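PDB 3RIQ: tailspike protein from Siphovirus 9NA, which binds the lipopolysaccharide of Salmonella as the receptor-recognising tailspike of the phage and, as an endorhamnosidase, probably cleaves its polysaccharide chains. Local coordinates for residues 48-52 with 53-57; 102-106 with 107-111; 325-329 with 330-334; 417-420 with 421-424; 504-507 with 508-512. All coordinates share one frame; numbering follows the deposited sequence. Where two conformers were deposited one is given.

Contact 1 of 5, residues 48-52 with 53-57; sequences VDFGG and KVLTI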
loop_
_atom_site.group_PDB
_atom_site.type_symbol
_atom_site.label_atom_id
_atom_site.label_comp_id
_atom_site.label_asym_id
_atom_site.label_seq_id
_atom_site.Cartn_x
_atom_site.Cartn_y
_atom_site.Cartn_z
ATOM N N VAL A 48 -36.762 1.876 24.583
ATOM C CA VAL A 48 -36.984 3.310 24.361
ATOM C C VAL A 48 -37.558 3.464 22.965
ATOM O O VAL A 48 -36.928 3.033 21.968
ATOM C CB VAL A 48 -35.690 4.143 24.493
ATOM C CG1 VAL A 48 -35.995 5.638 24.325
ATOM C CG2 VAL A 48 -35.059 3.884 25.864
ATOM N N ASP A 49 -38.759 4.049 22.906
ATOM C CA ASP A 49 -39.452 4.301 21.648
ATOM C C ASP A 49 -39.255 5.773 21.274
ATOM O O ASP A 49 -39.737 6.659 21.985
ATOM C CB ASP A 49 -40.961 4.007 21.855
ATOM C CG ASP A 49 -41.830 4.341 20.637
ATOM O OD1 ASP A 49 -41.354 4.751 19.575
ATOM O OD2 ASP A 49 -43.076 4.151 20.762
ATOM N N PHE A 50 -38.521 6.020 20.182
ATOM C CA PHE A 50 -38.185 7.393 19.757
ATOM C C PHE A 50 -39.197 8.010 18.810
ATOM O O PHE A 50 -38.980 9.117 18.292
ATOM C CB PHE A 50 -36.750 7.398 19.133
ATOM C CG PHE A 50 -35.659 7.187 20.159
ATOM C CD1 PHE A 50 -35.243 8.235 20.993
ATOM C CD2 PHE A 50 -35.059 5.921 20.305
ATOM C CE1 PHE A 50 -34.222 8.033 21.914
ATOM C CE2 PHE A 50 -34.051 5.709 21.250
ATOM C CZ PHE A 50 -33.618 6.752 22.030
ATOM N N GLY A 51 -40.275 7.283 18.529
ATOM C CA GLY A 51 -41.426 7.829 17.812
ATOM C C GLY A 51 -41.168 8.276 16.378
ATOM O O GLY A 51 -41.904 9.116 15.852
ATOM N N GLY A 52 -40.139 7.712 15.740
ATOM C CA GLY A 52 -39.768 8.078 14.384
ATOM C C GLY A 52 -39.072 9.403 14.278
ATOM O O GLY A 52 -38.841 9.884 13.177
ATOM N N LYS A 53 -38.733 10.007 15.413
ATOM C CA LYS A 53 -38.144 11.356 15.383
ATOM C C LYS A 53 -36.696 11.328 14.902
ATOM O O LYS A 53 -35.941 10.368 15.159
ATOM C CB LYS A 53 -38.243 11.958 16.790
ATOM C CG LYS A 53 -39.726 12.230 17.132
ATOM C CD LYS A 53 -39.963 12.957 18.434
ATOM C CE LYS A 53 -39.727 12.080 19.568
ATOM N NZ LYS A 53 -40.466 12.503 20.833
ATOM N N VAL A 54 -36.311 12.397 14.217
ATOM C CA VAL A 54 -34.950 12.573 13.690
ATOM C C VAL A 54 -34.152 13.326 14.757
ATOM O O VAL A 54 -34.163 14.576 14.814
ATOM C CB VAL A 54 -34.942 13.286 12.310
ATOM C CG1 VAL A 54 -33.523 13.297 11.756
ATOM C CG2 VAL A 54 -35.924 12.605 11.352
ATOM N N LEU A 55 -33.504 12.562 15.635
ATOM C CA LEU A 55 -32.890 13.159 16.826
ATOM C C LEU A 55 -31.395 13.263 16.755
ATOM O O LEU A 55 -30.732 12.461 16.097
ATOM C CB LEU A 55 -33.286 12.363 18.081
ATOM C CG LEU A 55 -34.787 12.328 18.392
ATOM C CD1 LEU A 55 -35.042 11.442 19.594
ATOM C CD2 LEU A 55 -35.392 13.750 18.614
ATOM N N THR A 56 -30.869 14.290 17.418
ATOM C CA THR A 56 -29.452 14.355 17.745
ATOM C C THR A 56 -29.324 13.919 19.185
ATOM O O THR A 56 -29.831 14.608 20.077
ATOM C CB THR A 56 -28.969 15.801 17.597
ATOM O OG1 THR A 56 -29.280 16.269 16.278
ATOM C CG2 THR A 56 -27.449 15.893 17.837
ATOM N N ILE A 57 -28.717 12.753 19.430
ATOM C CA ILE A 57 -28.595 12.231 20.810
ATOM C C ILE A 57 -27.164 12.510 21.277
ATOM O O ILE A 57 -26.203 11.834 20.845
ATOM C CB ILE A 57 -28.964 10.736 20.913
ATOM C CG1 ILE A 57 -30.397 10.545 20.416
ATOM C CG2 ILE A 57 -28.800 10.260 22.369
ATOM C CD1 ILE A 57 -30.906 9.131 20.391
HETATM O O HOH W 1 -40.698 9.380 21.412
#
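Lys53 folds its chain back over the carbonyl oxygen of Phe50, which also holds its backbone, in a type I' beta turn from Phe50 to Lys53 at a bend of the right-handed beta-helix. The turn is closed by Lys53 N to Phe50 O, 3.0 Å with an N-H...O angle of 163°, the donor standing above the carbonyl plane. From Lys53 CB, 3.3 Å from Phe50 O, the side chain runs past the same oxygen with CG at 3.4 Å and CD at 4.0 Å. A bend at chi3 (-73°) then brings CE back to 3.3 Å from Phe50 O. At the tip, NZ donates hydrogen bonds to the backbone oxygens of Ala27 and Ala30 and, weakly, to a water that donates to Asp49 O. On the inner side of the turn, Phe50 is buried among aliphatic groups: its CD1 meets Leu55 CD1 at 3.5 Å, and its CE1 meets Ile57 CD1 at 3.8 Å. Val48 CG1 lies over one ring face, offset toward the rim, while Trp71 meets the ring edge-to-face. Positive phi at Gly51 and Gly52 fits the I' geometry. An Asx turn braces the approach: Gly51 N reaches Asp49 OD1 at 2.9 Å, from above the carboxylate plane.

Contact 2 of 5, residues 102-106 with 107-111; sequences NWVTN and PTTVL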
loop_
_atom_site.group_PDB
_atom_site.type_symbol
_atom_site.label_atom_id
_atom_site.label_comp_id
_atom_site.label_asym_id
_atom_site.label_seq_id
_atom_site.Cartn_x
_atom_site.Cartn_y
_atom_site.Cartn_z
ATOM N N ASN A 102 3.320 -11.260 25.789
ATOM C CA ASN A 102 3.327 -12.499 24.978
ATOM C C ASN A 102 2.240 -13.490 25.391
ATOM O O ASN A 102 1.785 -13.480 26.547
ATOM C CB ASN A 102 4.689 -13.209 25.081
ATOM C CG ASN A 102 5.791 -12.464 24.355
ATOM O OD1 ASN A 102 6.903 -12.286 24.888
ATOM N ND2 ASN A 102 5.506 -12.026 23.134
ATOM N N TRP A 103 1.825 -14.345 24.459
ATOM C CA TRP A 103 0.802 -15.355 24.759
ATOM C C TRP A 103 1.215 -16.243 25.918
ATOM O O TRP A 103 2.387 -16.688 26.006
ATOM C CB TRP A 103 0.547 -16.257 23.553
ATOM C CG TRP A 103 -0.170 -15.583 22.417
ATOM C CD1 TRP A 103 0.390 -15.098 21.246
ATOM C CD2 TRP A 103 -1.574 -15.312 22.326
ATOM N NE1 TRP A 103 -0.594 -14.565 20.432
ATOM C CE2 TRP A 103 -1.803 -14.673 21.070
ATOM C CE3 TRP A 103 -2.665 -15.547 23.173
ATOM C CZ2 TRP A 103 -3.087 -14.251 20.651
ATOM C CZ3 TRP A 103 -3.934 -15.149 22.750
ATOM C CH2 TRP A 103 -4.136 -14.518 21.495
ATOM N N VAL A 104 0.231 -16.529 26.768
ATOM C CA VAL A 104 0.303 -17.570 27.794
ATOM C C VAL A 104 -0.621 -18.697 27.329
ATOM O O VAL A 104 -1.805 -18.463 27.064
ATOM C CB VAL A 104 -0.169 -17.057 29.178
ATOM C CG1 VAL A 104 -0.251 -18.223 30.203
ATOM C CG2 VAL A 104 0.762 -15.931 29.678
ATOM N N THR A 105 -0.089 -19.910 27.196
ATOM C CA THR A 105 -0.914 -21.005 26.669
ATOM C C THR A 105 -1.056 -22.206 27.602
ATOM O O THR A 105 -1.943 -23.034 27.388
ATOM C CB THR A 105 -0.386 -21.508 25.301
ATOM O OG1 THR A 105 0.928 -22.041 25.480
ATOM C CG2 THR A 105 -0.357 -20.397 24.246
ATOM N N ASN A 106 -0.188 -22.324 28.615
ATOM C CA ASN A 106 -0.329 -23.350 29.637
ATOM C C ASN A 106 -1.737 -23.242 30.243
ATOM O O ASN A 106 -2.067 -22.198 30.828
ATOM C CB ASN A 106 0.772 -23.165 30.687
ATOM C CG ASN A 106 0.697 -24.182 31.823
ATOM O OD1 ASN A 106 -0.370 -24.679 32.164
ATOM N ND2 ASN A 106 1.850 -24.483 32.422
ATOM N N PRO A 107 -2.595 -24.277 30.049
ATOM C CA PRO A 107 -4.002 -24.136 30.485
ATOM C C PRO A 107 -4.173 -23.856 31.979
ATOM O O PRO A 107 -5.145 -23.202 32.361
ATOM C CB PRO A 107 -4.637 -25.494 30.100
ATOM C CG PRO A 107 -3.785 -25.978 28.956
ATOM C CD PRO A 107 -2.377 -25.552 29.333
ATOM N N THR A 108 -3.234 -24.323 32.810
ATOM C CA THR A 108 -3.269 -24.039 34.249
ATOM C C THR A 108 -3.067 -22.548 34.523
ATOM O O THR A 108 -3.796 -21.948 35.320
ATOM C CB THR A 108 -2.202 -24.829 35.027
ATOM O OG1 THR A 108 -2.370 -26.235 34.795
ATOM C CG2 THR A 108 -2.357 -24.545 36.515
ATOM N N THR A 109 -2.083 -21.954 33.843
ATOM C CA THR A 109 -1.799 -20.523 33.962
ATOM C C THR A 109 -2.940 -19.664 33.398
ATOM O O THR A 109 -3.292 -18.617 33.991
ATOM C CB THR A 109 -0.452 -20.195 33.286
ATOM O OG1 THR A 109 0.463 -21.261 33.585
ATOM C CG2 THR A 109 0.100 -18.853 33.789
ATOM N N VAL A 110 -3.520 -20.108 32.276
ATOM C CA VAL A 110 -4.679 -19.414 31.678
ATOM C C VAL A 110 -5.866 -19.430 32.660
ATOM O O VAL A 110 -6.477 -18.395 32.953
ATOM C CB VAL A 110 -5.088 -19.998 30.322
ATOM C CG1 VAL A 110 -6.294 -19.252 29.787
ATOM C CG2 VAL A 110 -3.941 -19.882 29.311
ATOM N N LEU A 111 -6.182 -20.609 33.186
ATOM C CA LEU A 111 -7.239 -20.705 34.210
ATOM C C LEU A 111 -7.015 -19.748 35.389
ATOM O O LEU A 111 -7.958 -19.058 35.843
ATOM C CB LEU A 111 -7.370 -22.146 34.716
ATOM C CG LEU A 111 -8.435 -22.364 35.791
ATOM C CD1 LEU A 111 -9.833 -22.090 35.255
ATOM C CD2 LEU A 111 -8.325 -23.798 36.265
HETATM O O HOH W 2 -1.154 -27.281 32.579
#
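Val104 lays its CG1 methyl against Thr109, 3.7 Å from both CB and CG2 of that residue, just where a loop becomes the helix 107-112 with Asn106 as its N-cap. The two side chains cross at about a right angle. With chi1 of Val104 at 173°, CG1 stands opposite the backbone N and is carried to the helix. The other apolar partner is Val110, whose CG2 sits 4.1 Å from Val104 CG1. The same Val110 methyl also lies against a carbonyl oxygen, with CG2 3.4 Å from Val104 O. Val110 packs on Val94 and Arg96 as well, which ties the first turn to the neighbouring loop.

The capping chemistry centres on Asn106. Its OD1 accepts from Thr108 N at 3.0 Å; the N-H...O angle of 137° shows a bent bond, and the donor stands somewhat tilted from the amide carbonyl plane. Pro107 has no N-H to offer, so Thr108 supplies the first amide of the helix available for such a cap. A water donates to the same OD1 and also hydrogen-bonds to Thr108 OG1, giving the capping oxygen a second partner. Thr109 OG1 lies over a face of the Asn106 amide, 3.4 Å from Asn106 CG, the two side chains crossing at close to a right angle.

The backbone carbonyl of Asn106 starts the regular helical pattern, and Pro107 O continues it to Leu111 N. The opening bond is straight at both ends: Val110 N lies 2.9 Å from Asn106 O, with an N-H...O angle of 164°.

Contact 3 of 5, residues 325-329 with 330-334; sequences AWWDG and QKNII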
loop_
_atom_site.group_PDB
_atom_site.type_symbol
_atom_site.label_atom_id
_atom_site.label_comp_id
_atom_site.label_asym_id
_atom_site.label_seq_id
_atom_site.Cartn_x
_atom_site.Cartn_y
_atom_site.Cartn_z
ATOM N N ALA A 325 -4.619 -14.351 8.080
ATOM C CA ALA A 325 -5.730 -13.696 7.327
ATOM C C ALA A 325 -6.261 -14.780 6.418
ATOM O O ALA A 325 -5.471 -15.501 5.762
ATOM C CB ALA A 325 -5.218 -12.519 6.473
ATOM N N TRP A 326 -7.582 -14.921 6.365
ATOM C CA TRP A 326 -8.160 -15.898 5.447
ATOM C C TRP A 326 -9.575 -15.583 4.990
ATOM O O TRP A 326 -10.281 -14.709 5.560
ATOM C CB TRP A 326 -8.071 -17.332 5.981
ATOM C CG TRP A 326 -9.075 -17.790 7.028
ATOM C CD1 TRP A 326 -9.597 -17.078 8.095
ATOM C CD2 TRP A 326 -9.575 -19.131 7.157
ATOM N NE1 TRP A 326 -10.427 -17.917 8.868
ATOM C CE2 TRP A 326 -10.425 -19.171 8.307
ATOM C CE3 TRP A 326 -9.377 -20.310 6.418
ATOM C CZ2 TRP A 326 -11.069 -20.351 8.724
ATOM C CZ3 TRP A 326 -10.009 -21.497 6.839
ATOM C CH2 TRP A 326 -10.841 -21.502 7.977
ATOM N N TRP A 327 -9.957 -16.295 3.937
ATOM C CA TRP A 327 -11.252 -16.102 3.263
ATOM C C TRP A 327 -11.598 -17.367 2.497
ATOM O O TRP A 327 -10.722 -18.221 2.250
ATOM C CB TRP A 327 -11.206 -14.906 2.274
ATOM C CG TRP A 327 -10.091 -15.035 1.254
ATOM C CD1 TRP A 327 -10.145 -15.680 0.037
ATOM C CD2 TRP A 327 -8.750 -14.581 1.410
ATOM N NE1 TRP A 327 -8.906 -15.629 -0.589
ATOM C CE2 TRP A 327 -8.029 -14.963 0.233
ATOM C CE3 TRP A 327 -8.079 -13.875 2.426
ATOM C CZ2 TRP A 327 -6.654 -14.685 0.071
ATOM C CZ3 TRP A 327 -6.742 -13.566 2.254
ATOM C CH2 TRP A 327 -6.039 -13.965 1.072
ATOM N N ASP A 328 -12.874 -17.488 2.151
ATOM C CA ASP A 328 -13.297 -18.519 1.163
ATOM C C ASP A 328 -14.061 -17.797 0.043
ATOM O O ASP A 328 -13.983 -16.574 -0.087
ATOM C CB ASP A 328 -14.141 -19.659 1.790
ATOM C CG ASP A 328 -15.566 -19.224 2.137
ATOM O OD1 ASP A 328 -15.777 -17.998 2.273
ATOM O OD2 ASP A 328 -16.464 -20.101 2.265
ATOM N N GLY A 329 -14.840 -18.550 -0.708
ATOM C CA GLY A 329 -15.631 -18.017 -1.797
ATOM C C GLY A 329 -14.787 -17.756 -3.036
ATOM O O GLY A 329 -13.614 -18.167 -3.135
ATOM N N GLN A 330 -15.416 -17.141 -4.016
ATOM C CA GLN A 330 -14.735 -16.846 -5.278
ATOM C C GLN A 330 -15.041 -15.464 -5.759
ATOM O O GLN A 330 -15.934 -14.807 -5.241
ATOM C CB GLN A 330 -15.100 -17.876 -6.359
ATOM C CG GLN A 330 -16.593 -17.903 -6.782
ATOM C CD GLN A 330 -16.799 -18.872 -7.949
ATOM O OE1 GLN A 330 -16.308 -18.629 -9.074
ATOM N NE2 GLN A 330 -17.431 -20.000 -7.678
ATOM N N LYS A 331 -14.238 -15.024 -6.723
ATOM C CA LYS A 331 -14.310 -13.692 -7.321
ATOM C C LYS A 331 -14.031 -12.584 -6.301
ATOM O O LYS A 331 -14.380 -11.425 -6.529
ATOM C CB LYS A 331 -15.657 -13.472 -8.013
ATOM C CG LYS A 331 -15.860 -14.397 -9.209
ATOM C CD LYS A 331 -17.273 -14.244 -9.810
ATOM C CE LYS A 331 -17.252 -13.107 -10.869
ATOM N NZ LYS A 331 -18.550 -12.585 -11.331
ATOM N N ASN A 332 -13.336 -12.927 -5.231
ATOM C CA ASN A 332 -12.808 -11.909 -4.311
ATOM C C ASN A 332 -11.549 -11.278 -4.879
ATOM O O ASN A 332 -10.820 -11.929 -5.632
ATOM C CB ASN A 332 -12.474 -12.524 -2.954
ATOM C CG ASN A 332 -13.660 -13.237 -2.308
ATOM O OD1 ASN A 332 -14.667 -12.626 -1.968
ATOM N ND2 ASN A 332 -13.536 -14.543 -2.123
ATOM N N ILE A 333 -11.277 -10.032 -4.509
ATOM C CA ILE A 333 -10.005 -9.332 -4.832
ATOM C C ILE A 333 -9.289 -9.058 -3.529
ATOM O O ILE A 333 -9.865 -8.458 -2.638
ATOM C CB ILE A 333 -10.258 -8.028 -5.642
ATOM C CG1 ILE A 333 -10.849 -8.384 -6.997
ATOM C CG2 ILE A 333 -8.957 -7.218 -5.777
ATOM C CD1 ILE A 333 -11.382 -7.185 -7.790
ATOM N N ILE A 334 -8.061 -9.563 -3.402
ATOM C CA ILE A 334 -7.259 -9.389 -2.193
ATOM C C ILE A 334 -5.959 -8.749 -2.604
ATOM O O ILE A 334 -5.256 -9.296 -3.453
ATOM C CB ILE A 334 -6.968 -10.743 -1.448
ATOM C CG1 ILE A 334 -8.261 -11.447 -1.059
ATOM C CG2 ILE A 334 -6.134 -10.488 -0.179
ATOM C CD1 ILE A 334 -8.765 -12.436 -2.098
#
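Trp327 and Ile334 face one another across a tight bend, with Gly329 at its base. The isoleucine lies over one face of the indole: Ile334 CG1 is 3.8 Å from the centroid of the six-membered ring of Trp327 and only 12° off its normal, a CH-pi contact over the ring centre. Ile334 CD1 extends toward the five-membered side, 3.5 Å from both CE2 and NE1 of Trp327, while Ile334 CG2 reaches Trp327 CH2 at 3.7 Å. Three carbons of one side chain therefore span much of the ring. The hydrogen bond from NE1, in the five-membered ring, to Asp349 OD2 helps fix the rotation of the indole. Gly329, at phi 78°, lets the chain reverse between the two. Its oxygen accepts a hydrogen bond from Asn354 ND2, and Asn354 OD1 in turn accepts from Asn332 N. Across the bend Asn332 ND2 makes a weak hydrogen bond to Asp328 O, 2.9 Å with an N-H...O angle of 124°. The amide oxygen of Asn332 is held by His310 N and Thr308 OG1, so the side chain links the bend to the preceding coil. Such an inward-packed corner, joining short strand 326-327 to strand 333-340, is characteristic of the right-handed beta-helix.

Contact 4 of 5, residues 417-420 with 421-424; sequences ILCT and YVAD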
loop_
_atom_site.group_PDB
_atom_site.type_symbol
_atom_site.label_atom_id
_atom_site.label_comp_id
_atom_site.label_asym_id
_atom_site.label_seq_id
_atom_site.Cartn_x
_atom_site.Cartn_y
_atom_site.Cartn_z
ATOM N N ILE A 417 7.716 -24.217 -3.094
ATOM C CA ILE A 417 6.543 -23.705 -3.830
ATOM C C ILE A 417 5.916 -24.861 -4.612
ATOM O O ILE A 417 6.581 -25.498 -5.464
ATOM C CB ILE A 417 6.955 -22.596 -4.841
ATOM C CG1 ILE A 417 7.648 -21.442 -4.110
ATOM C CG2 ILE A 417 5.737 -22.155 -5.656
ATOM C CD1 ILE A 417 8.274 -20.403 -5.001
ATOM N N LEU A 418 4.651 -25.164 -4.291
ATOM C CA LEU A 418 3.909 -26.205 -4.989
ATOM C C LEU A 418 2.703 -25.565 -5.655
ATOM O O LEU A 418 1.834 -25.037 -4.959
ATOM C CB LEU A 418 3.441 -27.328 -4.027
ATOM C CG LEU A 418 2.459 -28.393 -4.596
ATOM C CD1 LEU A 418 3.115 -29.170 -5.672
ATOM C CD2 LEU A 418 1.946 -29.316 -3.525
ATOM N N CYS A 419 2.649 -25.603 -6.983
ATOM C CA CYS A 419 1.540 -24.982 -7.711
ATOM C C CYS A 419 1.462 -25.517 -9.107
ATOM O O CYS A 419 2.241 -26.394 -9.469
ATOM C CB CYS A 419 1.664 -23.439 -7.720
ATOM S SG CYS A 419 3.113 -22.912 -8.619
ATOM N N THR A 420 0.500 -25.030 -9.891
ATOM C CA THR A 420 0.317 -25.539 -11.246
ATOM C C THR A 420 1.237 -24.855 -12.250
ATOM O O THR A 420 1.734 -25.478 -13.207
ATOM C CB THR A 420 -1.141 -25.352 -11.712
ATOM O OG1 THR A 420 -1.980 -26.230 -10.964
ATOM C CG2 THR A 420 -1.311 -25.722 -13.173
ATOM N N TYR A 421 1.434 -23.562 -12.052
ATOM C CA TYR A 421 2.216 -22.767 -12.998
ATOM C C TYR A 421 2.982 -21.682 -12.233
ATOM O O TYR A 421 2.389 -20.986 -11.391
ATOM C CB TYR A 421 1.285 -22.119 -14.062
ATOM C CG TYR A 421 2.067 -21.267 -15.035
ATOM C CD1 TYR A 421 2.816 -21.866 -16.080
ATOM C CD2 TYR A 421 2.120 -19.876 -14.900
ATOM C CE1 TYR A 421 3.581 -21.081 -16.964
ATOM C CE2 TYR A 421 2.895 -19.098 -15.778
ATOM C CZ TYR A 421 3.602 -19.695 -16.800
ATOM O OH TYR A 421 4.377 -18.907 -17.633
ATOM N N VAL A 422 4.267 -21.552 -12.559
ATOM C CA VAL A 422 5.149 -20.528 -12.009
ATOM C C VAL A 422 5.552 -19.630 -13.191
ATOM O O VAL A 422 6.090 -20.120 -14.186
ATOM C CB VAL A 422 6.413 -21.175 -11.353
ATOM C CG1 VAL A 422 7.416 -20.122 -10.969
ATOM C CG2 VAL A 422 6.040 -22.022 -10.118
ATOM N N ALA A 423 5.303 -18.330 -13.082
ATOM C CA ALA A 423 5.551 -17.407 -14.191
ATOM C C ALA A 423 7.022 -17.093 -14.431
ATOM O O ALA A 423 7.868 -17.278 -13.552
ATOM C CB ALA A 423 4.790 -16.094 -13.942
ATOM N N ASP A 424 7.288 -16.587 -15.627
ATOM C CA ASP A 424 8.630 -16.212 -16.039
ATOM C C ASP A 424 9.236 -15.116 -15.150
ATOM O O ASP A 424 8.531 -14.269 -14.599
ATOM C CB ASP A 424 8.621 -15.682 -17.493
ATOM C CG ASP A 424 8.195 -16.724 -18.538
ATOM O OD1 ASP A 424 7.863 -17.879 -18.208
ATOM O OD2 ASP A 424 8.212 -16.352 -19.738
#
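Apolar packing joins Cys419 to Val422 round the corner at Thr420, where strand 417-419 gives way to strand 421-427. Cys419 SG is 3.4 Å from Val422 CG2, and Ile417 CG2 reaches the same methyl at a looser 4.5 Å. Val422 was deposited in two conformers, so both distances describe one of them. The sulfur is swung inside the bend because chi1 of Cys419 is 65°, placing SG between its own backbone N and carbonyl carbon.

Between the two segments there is no clear hydrogen bond; the polar groups find partners on other strands. Cys419 SG approaches Tyr421 O to 3.5 Å. The hydroxyl of Thr420 turns to the preceding coil and hydrogen-bonds to Pro400 O. Backbone hydrogen bonds from Leu418 to Val397 and Ala399, and from Tyr421 and Ala423 to Val404, stack both strands in parallel on that coil of the beta-helix.

Contacts between chains complete the setting. Ile417 O accepts a hydrogen bond from Gln433 NE2 of the second subunit, and Ala423 makes backbone hydrogen bonds to the third.

In the conformer given, sulfur and methyl packing fills the inside of the corner, while the backbone is tied to neighbouring strands; Tyr421 N, buried with no partner in the model, probably costs some stability.

Contact 5 of 5, residues 504-507 with 508-512; sequences SQLP and ESALE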
loop_
_atom_site.group_PDB
_atom_site.type_symbol
_atom_site.label_atom_id
_atom_site.label_comp_id
_atom_site.label_asym_id
_atom_site.label_seq_id
_atom_site.Cartn_x
_atom_site.Cartn_y
_atom_site.Cartn_z
ATOM N N SER A 504 31.542 -45.872 -22.236
ATOM C CA SER A 504 31.496 -47.032 -23.114
ATOM C C SER A 504 31.050 -46.530 -24.482
ATOM O O SER A 504 30.797 -45.318 -24.653
ATOM C CB SER A 504 30.535 -48.103 -22.543
ATOM O OG SER A 504 29.202 -47.601 -22.426
ATOM N N GLN A 505 30.933 -47.447 -25.437
ATOM C CA GLN A 505 30.552 -47.111 -26.813
ATOM C C GLN A 505 29.377 -46.113 -26.912
ATOM O O GLN A 505 28.268 -46.392 -26.434
ATOM C CB GLN A 505 30.181 -48.403 -27.539
ATOM C CG GLN A 505 29.806 -48.218 -28.979
ATOM C CD GLN A 505 30.946 -47.669 -29.790
ATOM O OE1 GLN A 505 30.796 -46.643 -30.472
ATOM N NE2 GLN A 505 32.105 -48.325 -29.713
ATOM N N LEU A 506 29.635 -44.980 -27.568
ATOM C CA LEU A 506 28.608 -44.007 -27.855
ATOM C C LEU A 506 27.834 -44.431 -29.099
ATOM O O LEU A 506 28.445 -44.707 -30.135
ATOM C CB LEU A 506 29.288 -42.671 -28.155
ATOM C CG LEU A 506 29.354 -41.586 -27.110
ATOM C CD1 LEU A 506 29.847 -40.317 -27.808
ATOM C CD2 LEU A 506 27.966 -41.351 -26.426
ATOM N N PRO A 507 26.490 -44.503 -29.015
ATOM C CA PRO A 507 25.718 -44.787 -30.233
ATOM C C PRO A 507 25.554 -43.525 -31.091
ATOM O O PRO A 507 25.673 -42.384 -30.575
ATOM C CB PRO A 507 24.384 -45.295 -29.688
ATOM C CG PRO A 507 24.219 -44.546 -28.372
ATOM C CD PRO A 507 25.628 -44.342 -27.825
ATOM N N GLU A 508 25.272 -43.728 -32.375
ATOM C CA GLU A 508 25.050 -42.619 -33.305
ATOM C C GLU A 508 23.927 -41.673 -32.835
ATOM O O GLU A 508 24.008 -40.462 -33.049
ATOM C CB GLU A 508 24.779 -43.154 -34.710
ATOM C CG GLU A 508 26.005 -43.913 -35.276
ATOM C CD GLU A 508 25.828 -44.485 -36.680
ATOM O OE1 GLU A 508 24.707 -44.447 -37.250
ATOM O OE2 GLU A 508 26.846 -44.981 -37.220
ATOM N N SER A 509 22.892 -42.228 -32.196
ATOM C CA SER A 509 21.776 -41.432 -31.668
ATOM C C SER A 509 22.206 -40.439 -30.563
ATOM O O SER A 509 21.459 -39.509 -30.270
ATOM C CB SER A 509 20.712 -42.359 -31.095
ATOM O OG SER A 509 21.328 -43.203 -30.121
ATOM N N ALA A 510 23.389 -40.642 -29.958
ATOM C CA ALA A 510 23.865 -39.783 -28.860
ATOM C C ALA A 510 24.549 -38.491 -29.317
ATOM O O ALA A 510 25.025 -37.711 -28.489
ATOM C CB ALA A 510 24.727 -40.548 -27.860
ATOM N N LEU A 511 24.555 -38.247 -30.628
ATOM C CA LEU A 511 24.952 -36.938 -31.192
ATOM C C LEU A 511 23.787 -36.409 -32.019
ATOM O O LEU A 511 23.460 -36.957 -33.097
ATOM C CB LEU A 511 26.226 -37.039 -32.064
ATOM C CG LEU A 511 27.510 -37.424 -31.321
ATOM C CD1 LEU A 511 28.691 -37.748 -32.257
ATOM C CD2 LEU A 511 27.904 -36.311 -30.329
ATOM N N GLU A 512 23.155 -35.343 -31.533
ATOM C CA GLU A 512 21.923 -34.879 -32.190
ATOM C C GLU A 512 22.193 -34.195 -33.511
ATOM O O GLU A 512 21.527 -34.467 -34.512
ATOM C CB GLU A 512 21.135 -33.952 -31.262
ATOM C CG GLU A 512 19.874 -33.389 -31.902
ATOM C CD GLU A 512 18.928 -32.718 -30.924
ATOM O OE1 GLU A 512 17.779 -32.470 -31.348
ATOM O OE2 GLU A 512 19.317 -32.420 -29.765
#
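Over one face of the puckered ring of Pro507 lies Ala510 CB, offset toward the CD end and 3.9 Å from Pro507 CD; Ser509 OG approaches from that same side, beyond the CB-CG edge, 3.6 Å from Pro507 CG. That position of the hydroxyl follows from chi1 of Ser509 at 55°, which sets OG between the backbone N and carbonyl carbon. The planar group here is the carbonyl of Pro507. Ala510 N hydrogen-bonds to its oxygen at 2.9 Å with an N-H...O angle of 156°, the donor lying 54° out of the carbonyl plane. The bond runs from residue i+3 back to residue i, the spacing of a 3-10 turn. A weaker bond of the same spacing follows, Leu511 N to Glu508 O at 3.3 Å.

Leu506 closes the apolar side, its CD2 meeting Ala510 CB at 3.6 Å, so that one methyl group touches both the leucine and the proline ring. Further out, Leu506 rests on Phe520 and Leu530 of the C-terminal strands, and Phe494 of the second subunit packs on both Leu506 and Pro507. That subunit also takes up two carbonyls of the turn: Ser509 O through Arg491 NE and Ala510 O through His496 NE2.

The geometry is that of a single turn of 3-10 helix, 508-510, directly preceded by Pro507, here in the connection between strands 497-500 and 516-521 and bound into the trimer interface.

Overall arrangement
The five contacts follow one another along the chain and none touches another. Contacts 1, 3 and 4 are bends of the beta-helix spaced along it: centres of contacts 1 and 3 lie 39 Å apart and those of contacts 3 and 4 lie 20 Å apart, with contacts 1 and 4 on opposite sides of the chain's centre. Contact 2 belongs to the excursion between strands 79-87 and 146-151, yet its nearest atoms come within about 13 Å of contact 3. Contact 5 lies farthest along, its centre 94 Å from that of contact 1 and 35 Å from that of contact 4. Contacts 1, 4 and 5 all meet the second subunit, so trimer contacts recur along the spike.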